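Local coordinates for protein putative dihydrodipicolinate synthase (Thermus thermophilus, PDB 2PCQ) that belongs to the dihydrodipicolinate synthetase family and folds as a TIM barrel, though its own function is not established, at residues 123-128 / 151-156; 118-123 / 145-150. All coordinates share one frame; numbering follows the deposited sequence.

Interaction 1. Residues 123-128 / 151-156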
loop_
_atom_site.group_PDB
_atom_site.type_symbol
_atom_site.label_atom_id
_atom_site.label_comp_id
_atom_site.label_asym_id
_atom_site.label_seq_id
_atom_site.Cartn_x
_atom_site.Cartn_y
_atom_site.Cartn_z
ATOM N N LEU A 123 8.420 -21.642 -9.253
ATOM C CA LEU A 123 7.818 -20.324 -9.363
ATOM C C LEU A 123 8.668 -19.459 -8.430
ATOM O O LEU A 123 9.150 -19.942 -7.402
ATOM C CB LEU A 123 6.358 -20.361 -8.896
ATOM C CG LEU A 123 5.459 -21.363 -9.633
ATOM C CD1 LEU A 123 4.025 -21.218 -9.148
ATOM C CD2 LEU A 123 5.538 -21.119 -11.140
ATOM N N TYR A 124 8.868 -18.196 -8.793
ATOM C CA TYR A 124 9.690 -17.302 -7.986
ATOM C C TYR A 124 8.879 -16.107 -7.508
ATOM O O TYR A 124 8.591 -15.193 -8.277
ATOM C CB TYR A 124 10.891 -16.821 -8.809
ATOM C CG TYR A 124 12.089 -16.362 -7.997
ATOM C CD1 TYR A 124 13.332 -16.200 -8.603
ATOM C CD2 TYR A 124 11.993 -16.130 -6.622
ATOM C CE1 TYR A 124 14.456 -15.831 -7.867
ATOM C CE2 TYR A 124 13.112 -15.758 -5.873
ATOM C CZ TYR A 124 14.342 -15.615 -6.505
ATOM O OH TYR A 124 15.470 -15.292 -5.780
ATOM N N HIS A 125 8.511 -16.126 -6.232
ATOM C CA HIS A 125 7.737 -15.040 -5.643
ATOM C C HIS A 125 8.634 -14.213 -4.721
ATOM O O HIS A 125 8.914 -14.611 -3.590
ATOM C CB HIS A 125 6.557 -15.606 -4.850
ATOM C CG HIS A 125 5.665 -14.558 -4.257
ATOM N ND1 HIS A 125 5.096 -13.549 -5.007
ATOM C CD2 HIS A 125 5.228 -14.372 -2.989
ATOM C CE1 HIS A 125 4.348 -12.789 -4.228
ATOM N NE2 HIS A 125 4.410 -13.267 -2.998
ATOM N N VAL A 126 9.086 -13.066 -5.214
ATOM C CA VAL A 126 9.948 -12.183 -4.436
ATOM C C VAL A 126 9.465 -10.744 -4.676
ATOM O O VAL A 126 10.172 -9.917 -5.249
ATOM C CB VAL A 126 11.455 -12.401 -4.841
ATOM C CG1 VAL A 126 11.637 -12.223 -6.346
ATOM C CG2 VAL A 126 12.368 -11.463 -4.056
ATOM N N PRO A 127 8.236 -10.434 -4.211
ATOM C CA PRO A 127 7.576 -9.128 -4.343
ATOM C C PRO A 127 8.349 -7.904 -3.865
ATOM O O PRO A 127 8.143 -6.805 -4.374
ATOM C CB PRO A 127 6.260 -9.324 -3.586
ATOM C CG PRO A 127 6.625 -10.321 -2.532
ATOM C CD PRO A 127 7.461 -11.312 -3.316
ATOM N N GLN A 128 9.234 -8.084 -2.893
ATOM C CA GLN A 128 10.013 -6.961 -2.393
ATOM C C GLN A 128 10.789 -6.317 -3.538
ATOM O O GLN A 128 10.997 -5.105 -3.553
ATOM C CB GLN A 128 10.980 -7.424 -1.295
ATOM C CG GLN A 128 10.280 -8.051 -0.091
ATOM C CD GLN A 128 10.261 -9.575 -0.137
ATOM O OE1 GLN A 128 9.997 -10.184 -1.181
ATOM N NE2 GLN A 128 10.535 -10.198 1.008
ATOM N N ILE A 151 7.962 -23.888 -5.574
ATOM C CA ILE A 151 8.081 -22.446 -5.529
ATOM C C ILE A 151 9.078 -21.946 -4.496
ATOM O O ILE A 151 9.241 -22.544 -3.433
ATOM C CB ILE A 151 6.708 -21.813 -5.208
ATOM C CG1 ILE A 151 6.786 -20.287 -5.271
ATOM C CG2 ILE A 151 6.260 -22.242 -3.812
ATOM C CD1 ILE A 151 5.423 -19.607 -5.163
ATOM N N LYS A 152 9.775 -20.869 -4.835
ATOM C CA LYS A 152 10.673 -20.234 -3.886
ATOM C C LYS A 152 9.869 -18.993 -3.513
ATOM O O LYS A 152 9.569 -18.157 -4.372
ATOM C CB LYS A 152 11.996 -19.798 -4.514
ATOM C CG LYS A 152 12.867 -19.029 -3.515
ATOM C CD LYS A 152 14.141 -18.452 -4.124
ATOM C CE LYS A 152 14.840 -17.550 -3.104
ATOM N NZ LYS A 152 15.979 -16.784 -3.683
ATOM N N ASP A 153 9.505 -18.891 -2.242
ATOM C CA ASP A 153 8.723 -17.765 -1.760
ATOM C C ASP A 153 9.580 -16.934 -0.807
ATOM O O ASP A 153 9.894 -17.370 0.303
ATOM C CB ASP A 153 7.477 -18.283 -1.037
ATOM C CG ASP A 153 6.443 -17.201 -0.803
ATOM O OD1 ASP A 153 6.826 -16.094 -0.375
ATOM O OD2 ASP A 153 5.243 -17.463 -1.033
ATOM N N SER A 154 9.948 -15.732 -1.242
ATOM C CA SER A 154 10.779 -14.844 -0.432
ATOM C C SER A 154 9.984 -13.763 0.288
ATOM O O SER A 154 10.563 -12.939 0.997
ATOM C CB SER A 154 11.831 -14.162 -1.315
ATOM O OG SER A 154 12.586 -15.109 -2.046
ATOM N N SER A 155 8.663 -13.769 0.119
ATOM C CA SER A 155 7.803 -12.745 0.718
ATOM C C SER A 155 7.834 -12.605 2.236
ATOM O O SER A 155 7.655 -11.507 2.757
ATOM C CB SER A 155 6.348 -12.958 0.287
ATOM O OG SER A 155 5.805 -14.106 0.911
ATOM N N GLY A 156 8.050 -13.704 2.947
ATOM C CA GLY A 156 8.049 -13.630 4.395
ATOM C C GLY A 156 6.614 -13.679 4.901
ATOM O O GLY A 156 6.351 -13.464 6.080
#
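Tyr-124 and Lys-152 lie side by side on neighbouring parallel strands and point the same way. The lysine chain is extended, with CG anti to the backbone N (chi1 175°). It runs along the tyrosine, and Lys-152 CD comes within 3.4 Å of Tyr-124 CE2. At the tip, Lys-152 NZ donates to Tyr-124 OH at 2.6 Å. The same hydroxyl is also hydrogen-bonded to Ser-40 N. Val-126 CG1 lies over the rim of one ring face, and Ser-154 OG sits at the ring edge. This half is buried and closely packed.

Three nearly straight backbone bonds hold the strands in step. Lys-152 N donates to Leu-123 O, His-125 N to Lys-152 O, and Ser-154 N to His-125 O. On the other face of the sheet, Leu-123 CB meets Ile-151 CG1 at 3.7 Å. His-125 and Asp-153 also run alongside each other there. Their planes are almost perpendicular, 84° apart, and His-125 CD2 lies 3.5 Å from Asp-153 OD1. That oxygen is taken up by Ser-155. It accepts from Ser-155 OG at 2.6 Å and from Ser-155 N, which closes an Asx turn. Pro-127 CD lies over the centre of the imidazole.

The contact opens toward solvent at its C-terminal end. Gln-128 is exposed, and its chain bends at chi2 (98°). Gln-128 NE2 still reaches Ser-154 O at 2.7 Å, from above the carbonyl plane.

The pair belongs to a closed parallel barrel. Tyr-124 and Lys-152 face its interior, where both touch Leu-36 and Leu-93. Helix 158-167 packs on the outer face, and Arg-160 forms a salt bridge with Asp-153. Strands 91-94 and 172-175 continue the sheet on either side.

Interaction 2. Residues 118-123 / 145-150. With K (potassium ion), chain B.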
loop_
_atom_site.group_PDB
_atom_site.type_symbol
_atom_site.label_atom_id
_atom_site.label_comp_id
_atom_site.label_asym_id
_atom_site.label_seq_id
_atom_site.Cartn_x
_atom_site.Cartn_y
_atom_site.Cartn_z
ATOM N N LYS A 118 9.273 -26.383 -21.835
ATOM C CA LYS A 118 10.658 -26.576 -22.271
ATOM C C LYS A 118 11.644 -26.951 -21.154
ATOM O O LYS A 118 12.697 -27.544 -21.420
ATOM C CB LYS A 118 11.161 -25.290 -22.945
ATOM C CG LYS A 118 10.257 -24.740 -24.050
ATOM C CD LYS A 118 10.183 -25.663 -25.260
ATOM C CE LYS A 118 11.528 -25.776 -25.954
ATOM N NZ LYS A 118 11.459 -26.637 -27.170
HETATM N N MSE A 119 11.313 -26.617 -19.912
HETATM C CA MSE A 119 12.233 -26.920 -18.831
HETATM C C MSE A 119 11.554 -26.903 -17.485
HETATM O O MSE A 119 10.591 -26.181 -17.268
HETATM C CB MSE A 119 13.364 -25.889 -18.808
HETATM C CG MSE A 119 14.753 -26.457 -18.695
HETATM SE SE MSE A 119 15.951 -24.974 -18.508
HETATM C CE MSE A 119 16.814 -25.580 -16.869
ATOM N N PRO A 120 12.069 -27.709 -16.543
ATOM C CA PRO A 120 11.496 -27.765 -15.194
ATOM C C PRO A 120 11.761 -26.427 -14.539
ATOM O O PRO A 120 12.785 -25.791 -14.811
ATOM C CB PRO A 120 12.286 -28.901 -14.522
ATOM C CG PRO A 120 12.719 -29.752 -15.704
ATOM C CD PRO A 120 13.106 -28.735 -16.723
ATOM N N LEU A 121 10.832 -25.976 -13.712
ATOM C CA LEU A 121 11.015 -24.717 -13.030
ATOM C C LEU A 121 10.295 -24.581 -11.706
ATOM O O LEU A 121 9.358 -25.326 -11.400
ATOM C CB LEU A 121 10.627 -23.525 -13.942
ATOM C CG LEU A 121 9.214 -22.992 -14.275
ATOM C CD1 LEU A 121 8.783 -23.493 -15.634
ATOM C CD2 LEU A 121 8.199 -23.350 -13.212
ATOM N N PHE A 122 10.761 -23.617 -10.919
ATOM C CA PHE A 122 10.167 -23.291 -9.629
ATOM C C PHE A 122 9.579 -21.903 -9.845
ATOM O O PHE A 122 10.161 -21.087 -10.558
ATOM C CB PHE A 122 11.242 -23.202 -8.544
ATOM C CG PHE A 122 11.695 -24.535 -8.018
ATOM C CD1 PHE A 122 11.063 -25.112 -6.924
ATOM C CD2 PHE A 122 12.763 -25.206 -8.609
ATOM C CE1 PHE A 122 11.486 -26.337 -6.416
ATOM C CE2 PHE A 122 13.195 -26.430 -8.113
ATOM C CZ PHE A 122 12.555 -26.997 -7.012
ATOM N N LEU A 123 8.420 -21.642 -9.253
ATOM C CA LEU A 123 7.818 -20.324 -9.363
ATOM C C LEU A 123 8.668 -19.459 -8.430
ATOM O O LEU A 123 9.150 -19.942 -7.402
ATOM C CB LEU A 123 6.358 -20.361 -8.896
ATOM C CG LEU A 123 5.459 -21.363 -9.633
ATOM C CD1 LEU A 123 4.025 -21.218 -9.148
ATOM C CD2 LEU A 123 5.538 -21.119 -11.140
ATOM N N HIS A 145 1.005 -29.093 -12.964
ATOM C CA HIS A 145 1.945 -29.286 -14.069
ATOM C C HIS A 145 3.217 -30.021 -13.646
ATOM O O HIS A 145 3.931 -29.575 -12.760
ATOM C CB HIS A 145 2.320 -27.933 -14.675
ATOM C CG HIS A 145 2.942 -28.030 -16.034
ATOM N ND1 HIS A 145 4.033 -28.828 -16.299
ATOM C CD2 HIS A 145 2.634 -27.411 -17.199
ATOM C CE1 HIS A 145 4.373 -28.695 -17.571
ATOM N NE2 HIS A 145 3.541 -27.841 -18.137
ATOM N N PRO A 146 3.529 -31.149 -14.305
ATOM C CA PRO A 146 4.715 -31.955 -13.999
ATOM C C PRO A 146 6.043 -31.197 -13.921
ATOM O O PRO A 146 6.899 -31.530 -13.099
ATOM C CB PRO A 146 4.718 -32.999 -15.114
ATOM C CG PRO A 146 3.263 -33.174 -15.404
ATOM C CD PRO A 146 2.769 -31.747 -15.417
ATOM N N ASN A 147 6.222 -30.189 -14.772
ATOM C CA ASN A 147 7.468 -29.422 -14.781
ATOM C C ASN A 147 7.512 -28.201 -13.865
ATOM O O ASN A 147 8.495 -27.464 -13.859
ATOM C CB ASN A 147 7.832 -29.003 -16.207
ATOM C CG ASN A 147 8.891 -29.904 -16.824
ATOM O OD1 ASN A 147 9.363 -29.663 -17.936
ATOM N ND2 ASN A 147 9.272 -30.946 -16.098
ATOM N N VAL A 148 6.443 -27.968 -13.114
ATOM C CA VAL A 148 6.426 -26.862 -12.162
ATOM C C VAL A 148 6.732 -27.565 -10.843
ATOM O O VAL A 148 5.829 -27.959 -10.118
ATOM C CB VAL A 148 5.042 -26.184 -12.098
ATOM C CG1 VAL A 148 5.021 -25.141 -10.987
ATOM C CG2 VAL A 148 4.725 -25.523 -13.438
ATOM N N LEU A 149 8.016 -27.725 -10.548
ATOM C CA LEU A 149 8.466 -28.442 -9.354
ATOM C C LEU A 149 8.020 -27.901 -8.005
ATOM O O LEU A 149 7.805 -28.664 -7.061
ATOM C CB LEU A 149 9.990 -28.546 -9.370
ATOM C CG LEU A 149 10.581 -29.067 -10.681
ATOM C CD1 LEU A 149 12.074 -29.295 -10.495
ATOM C CD2 LEU A 149 9.889 -30.363 -11.096
ATOM N N GLY A 150 7.893 -26.587 -7.908
ATOM C CA GLY A 150 7.489 -25.996 -6.650
ATOM C C GLY A 150 7.618 -24.493 -6.702
ATOM O O GLY A 150 7.429 -23.884 -7.755
HETATM K K K B . 4.105 -30.382 -9.865
HETATM O O HOH W 1 6.680 -32.140 -9.889
HETATM O O HOH W 2 2.379 -32.744 -10.976
#
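Leu-121 is tied to the second strand through both its backbone N and its O. Leu-121 N donates to Asn-147 O at 2.8 Å. Leu-121 O accepts from Leu-149 N at 2.9 Å, but this bond is weak and bent (130° at the hydrogen). Two residues further along, Leu-123 N donates to Gly-150 O at 2.9 Å.

The side chains pack around these bonds. Phe-122 CG is anti to the carbonyl carbon (chi1 -79°), which places the ring against Leu-149 and Gly-150. Leu-149 CB stands over one face of the Phe-122 ring, 4.0 Å from its centroid, a CH-pi contact. Phe-122 CD1 lies 3.5 Å from Gly-150 C, where glycine has no side chain. On the other side of the sheet, Val-148 sends CG2 to Leu-121 CD2 and CG1 to Leu-123 CG.

The turn from His-145 to Val-148 is a type I beta turn. Asn-147 N donates to His-145 ND1 at 3.0 Å, near the imidazole plane. His-145 O has two partners: it accepts from Val-148 N and binds the potassium ion at 3.0 Å. Val-148 O binds the same ion, also at 3.0 Å. Two waters add to the shell, and one of them donates to Pro-146 O. Ala-143 O and Glu-170 O complete the site, so the protein supplies only carbonyl oxygens to the metal.

This is the N-terminal end of a parallel strand pair in a TIM barrel, with a potassium ion held by the turn 145-148, whose last residue begins the strand, together with Ala-143 and Glu-170.

How the interactions relate
Strand 121-125 comes first in the chain. Residues 118-123 lead into it and 123-128 carry it out into helix 127-130. Helix 136-142 follows, and the chain returns through 145-150 and 151-156 along strand 148-153. Each contact therefore closes a loop of just over twenty residues, a beta-alpha-beta crossover. The segments alternate, so the two loops cross and do not nest. Interaction 2 joins the N-terminal ends of the strands beside the potassium ion, and interaction 1 joins their C-terminal ends. They share Leu-123 and meet where the Phe-122 ring packs against the backbone N of Ile-151. Between them the pairing slips by one residue: Leu-121 faces Val-148, but Leu-123 faces Ile-151.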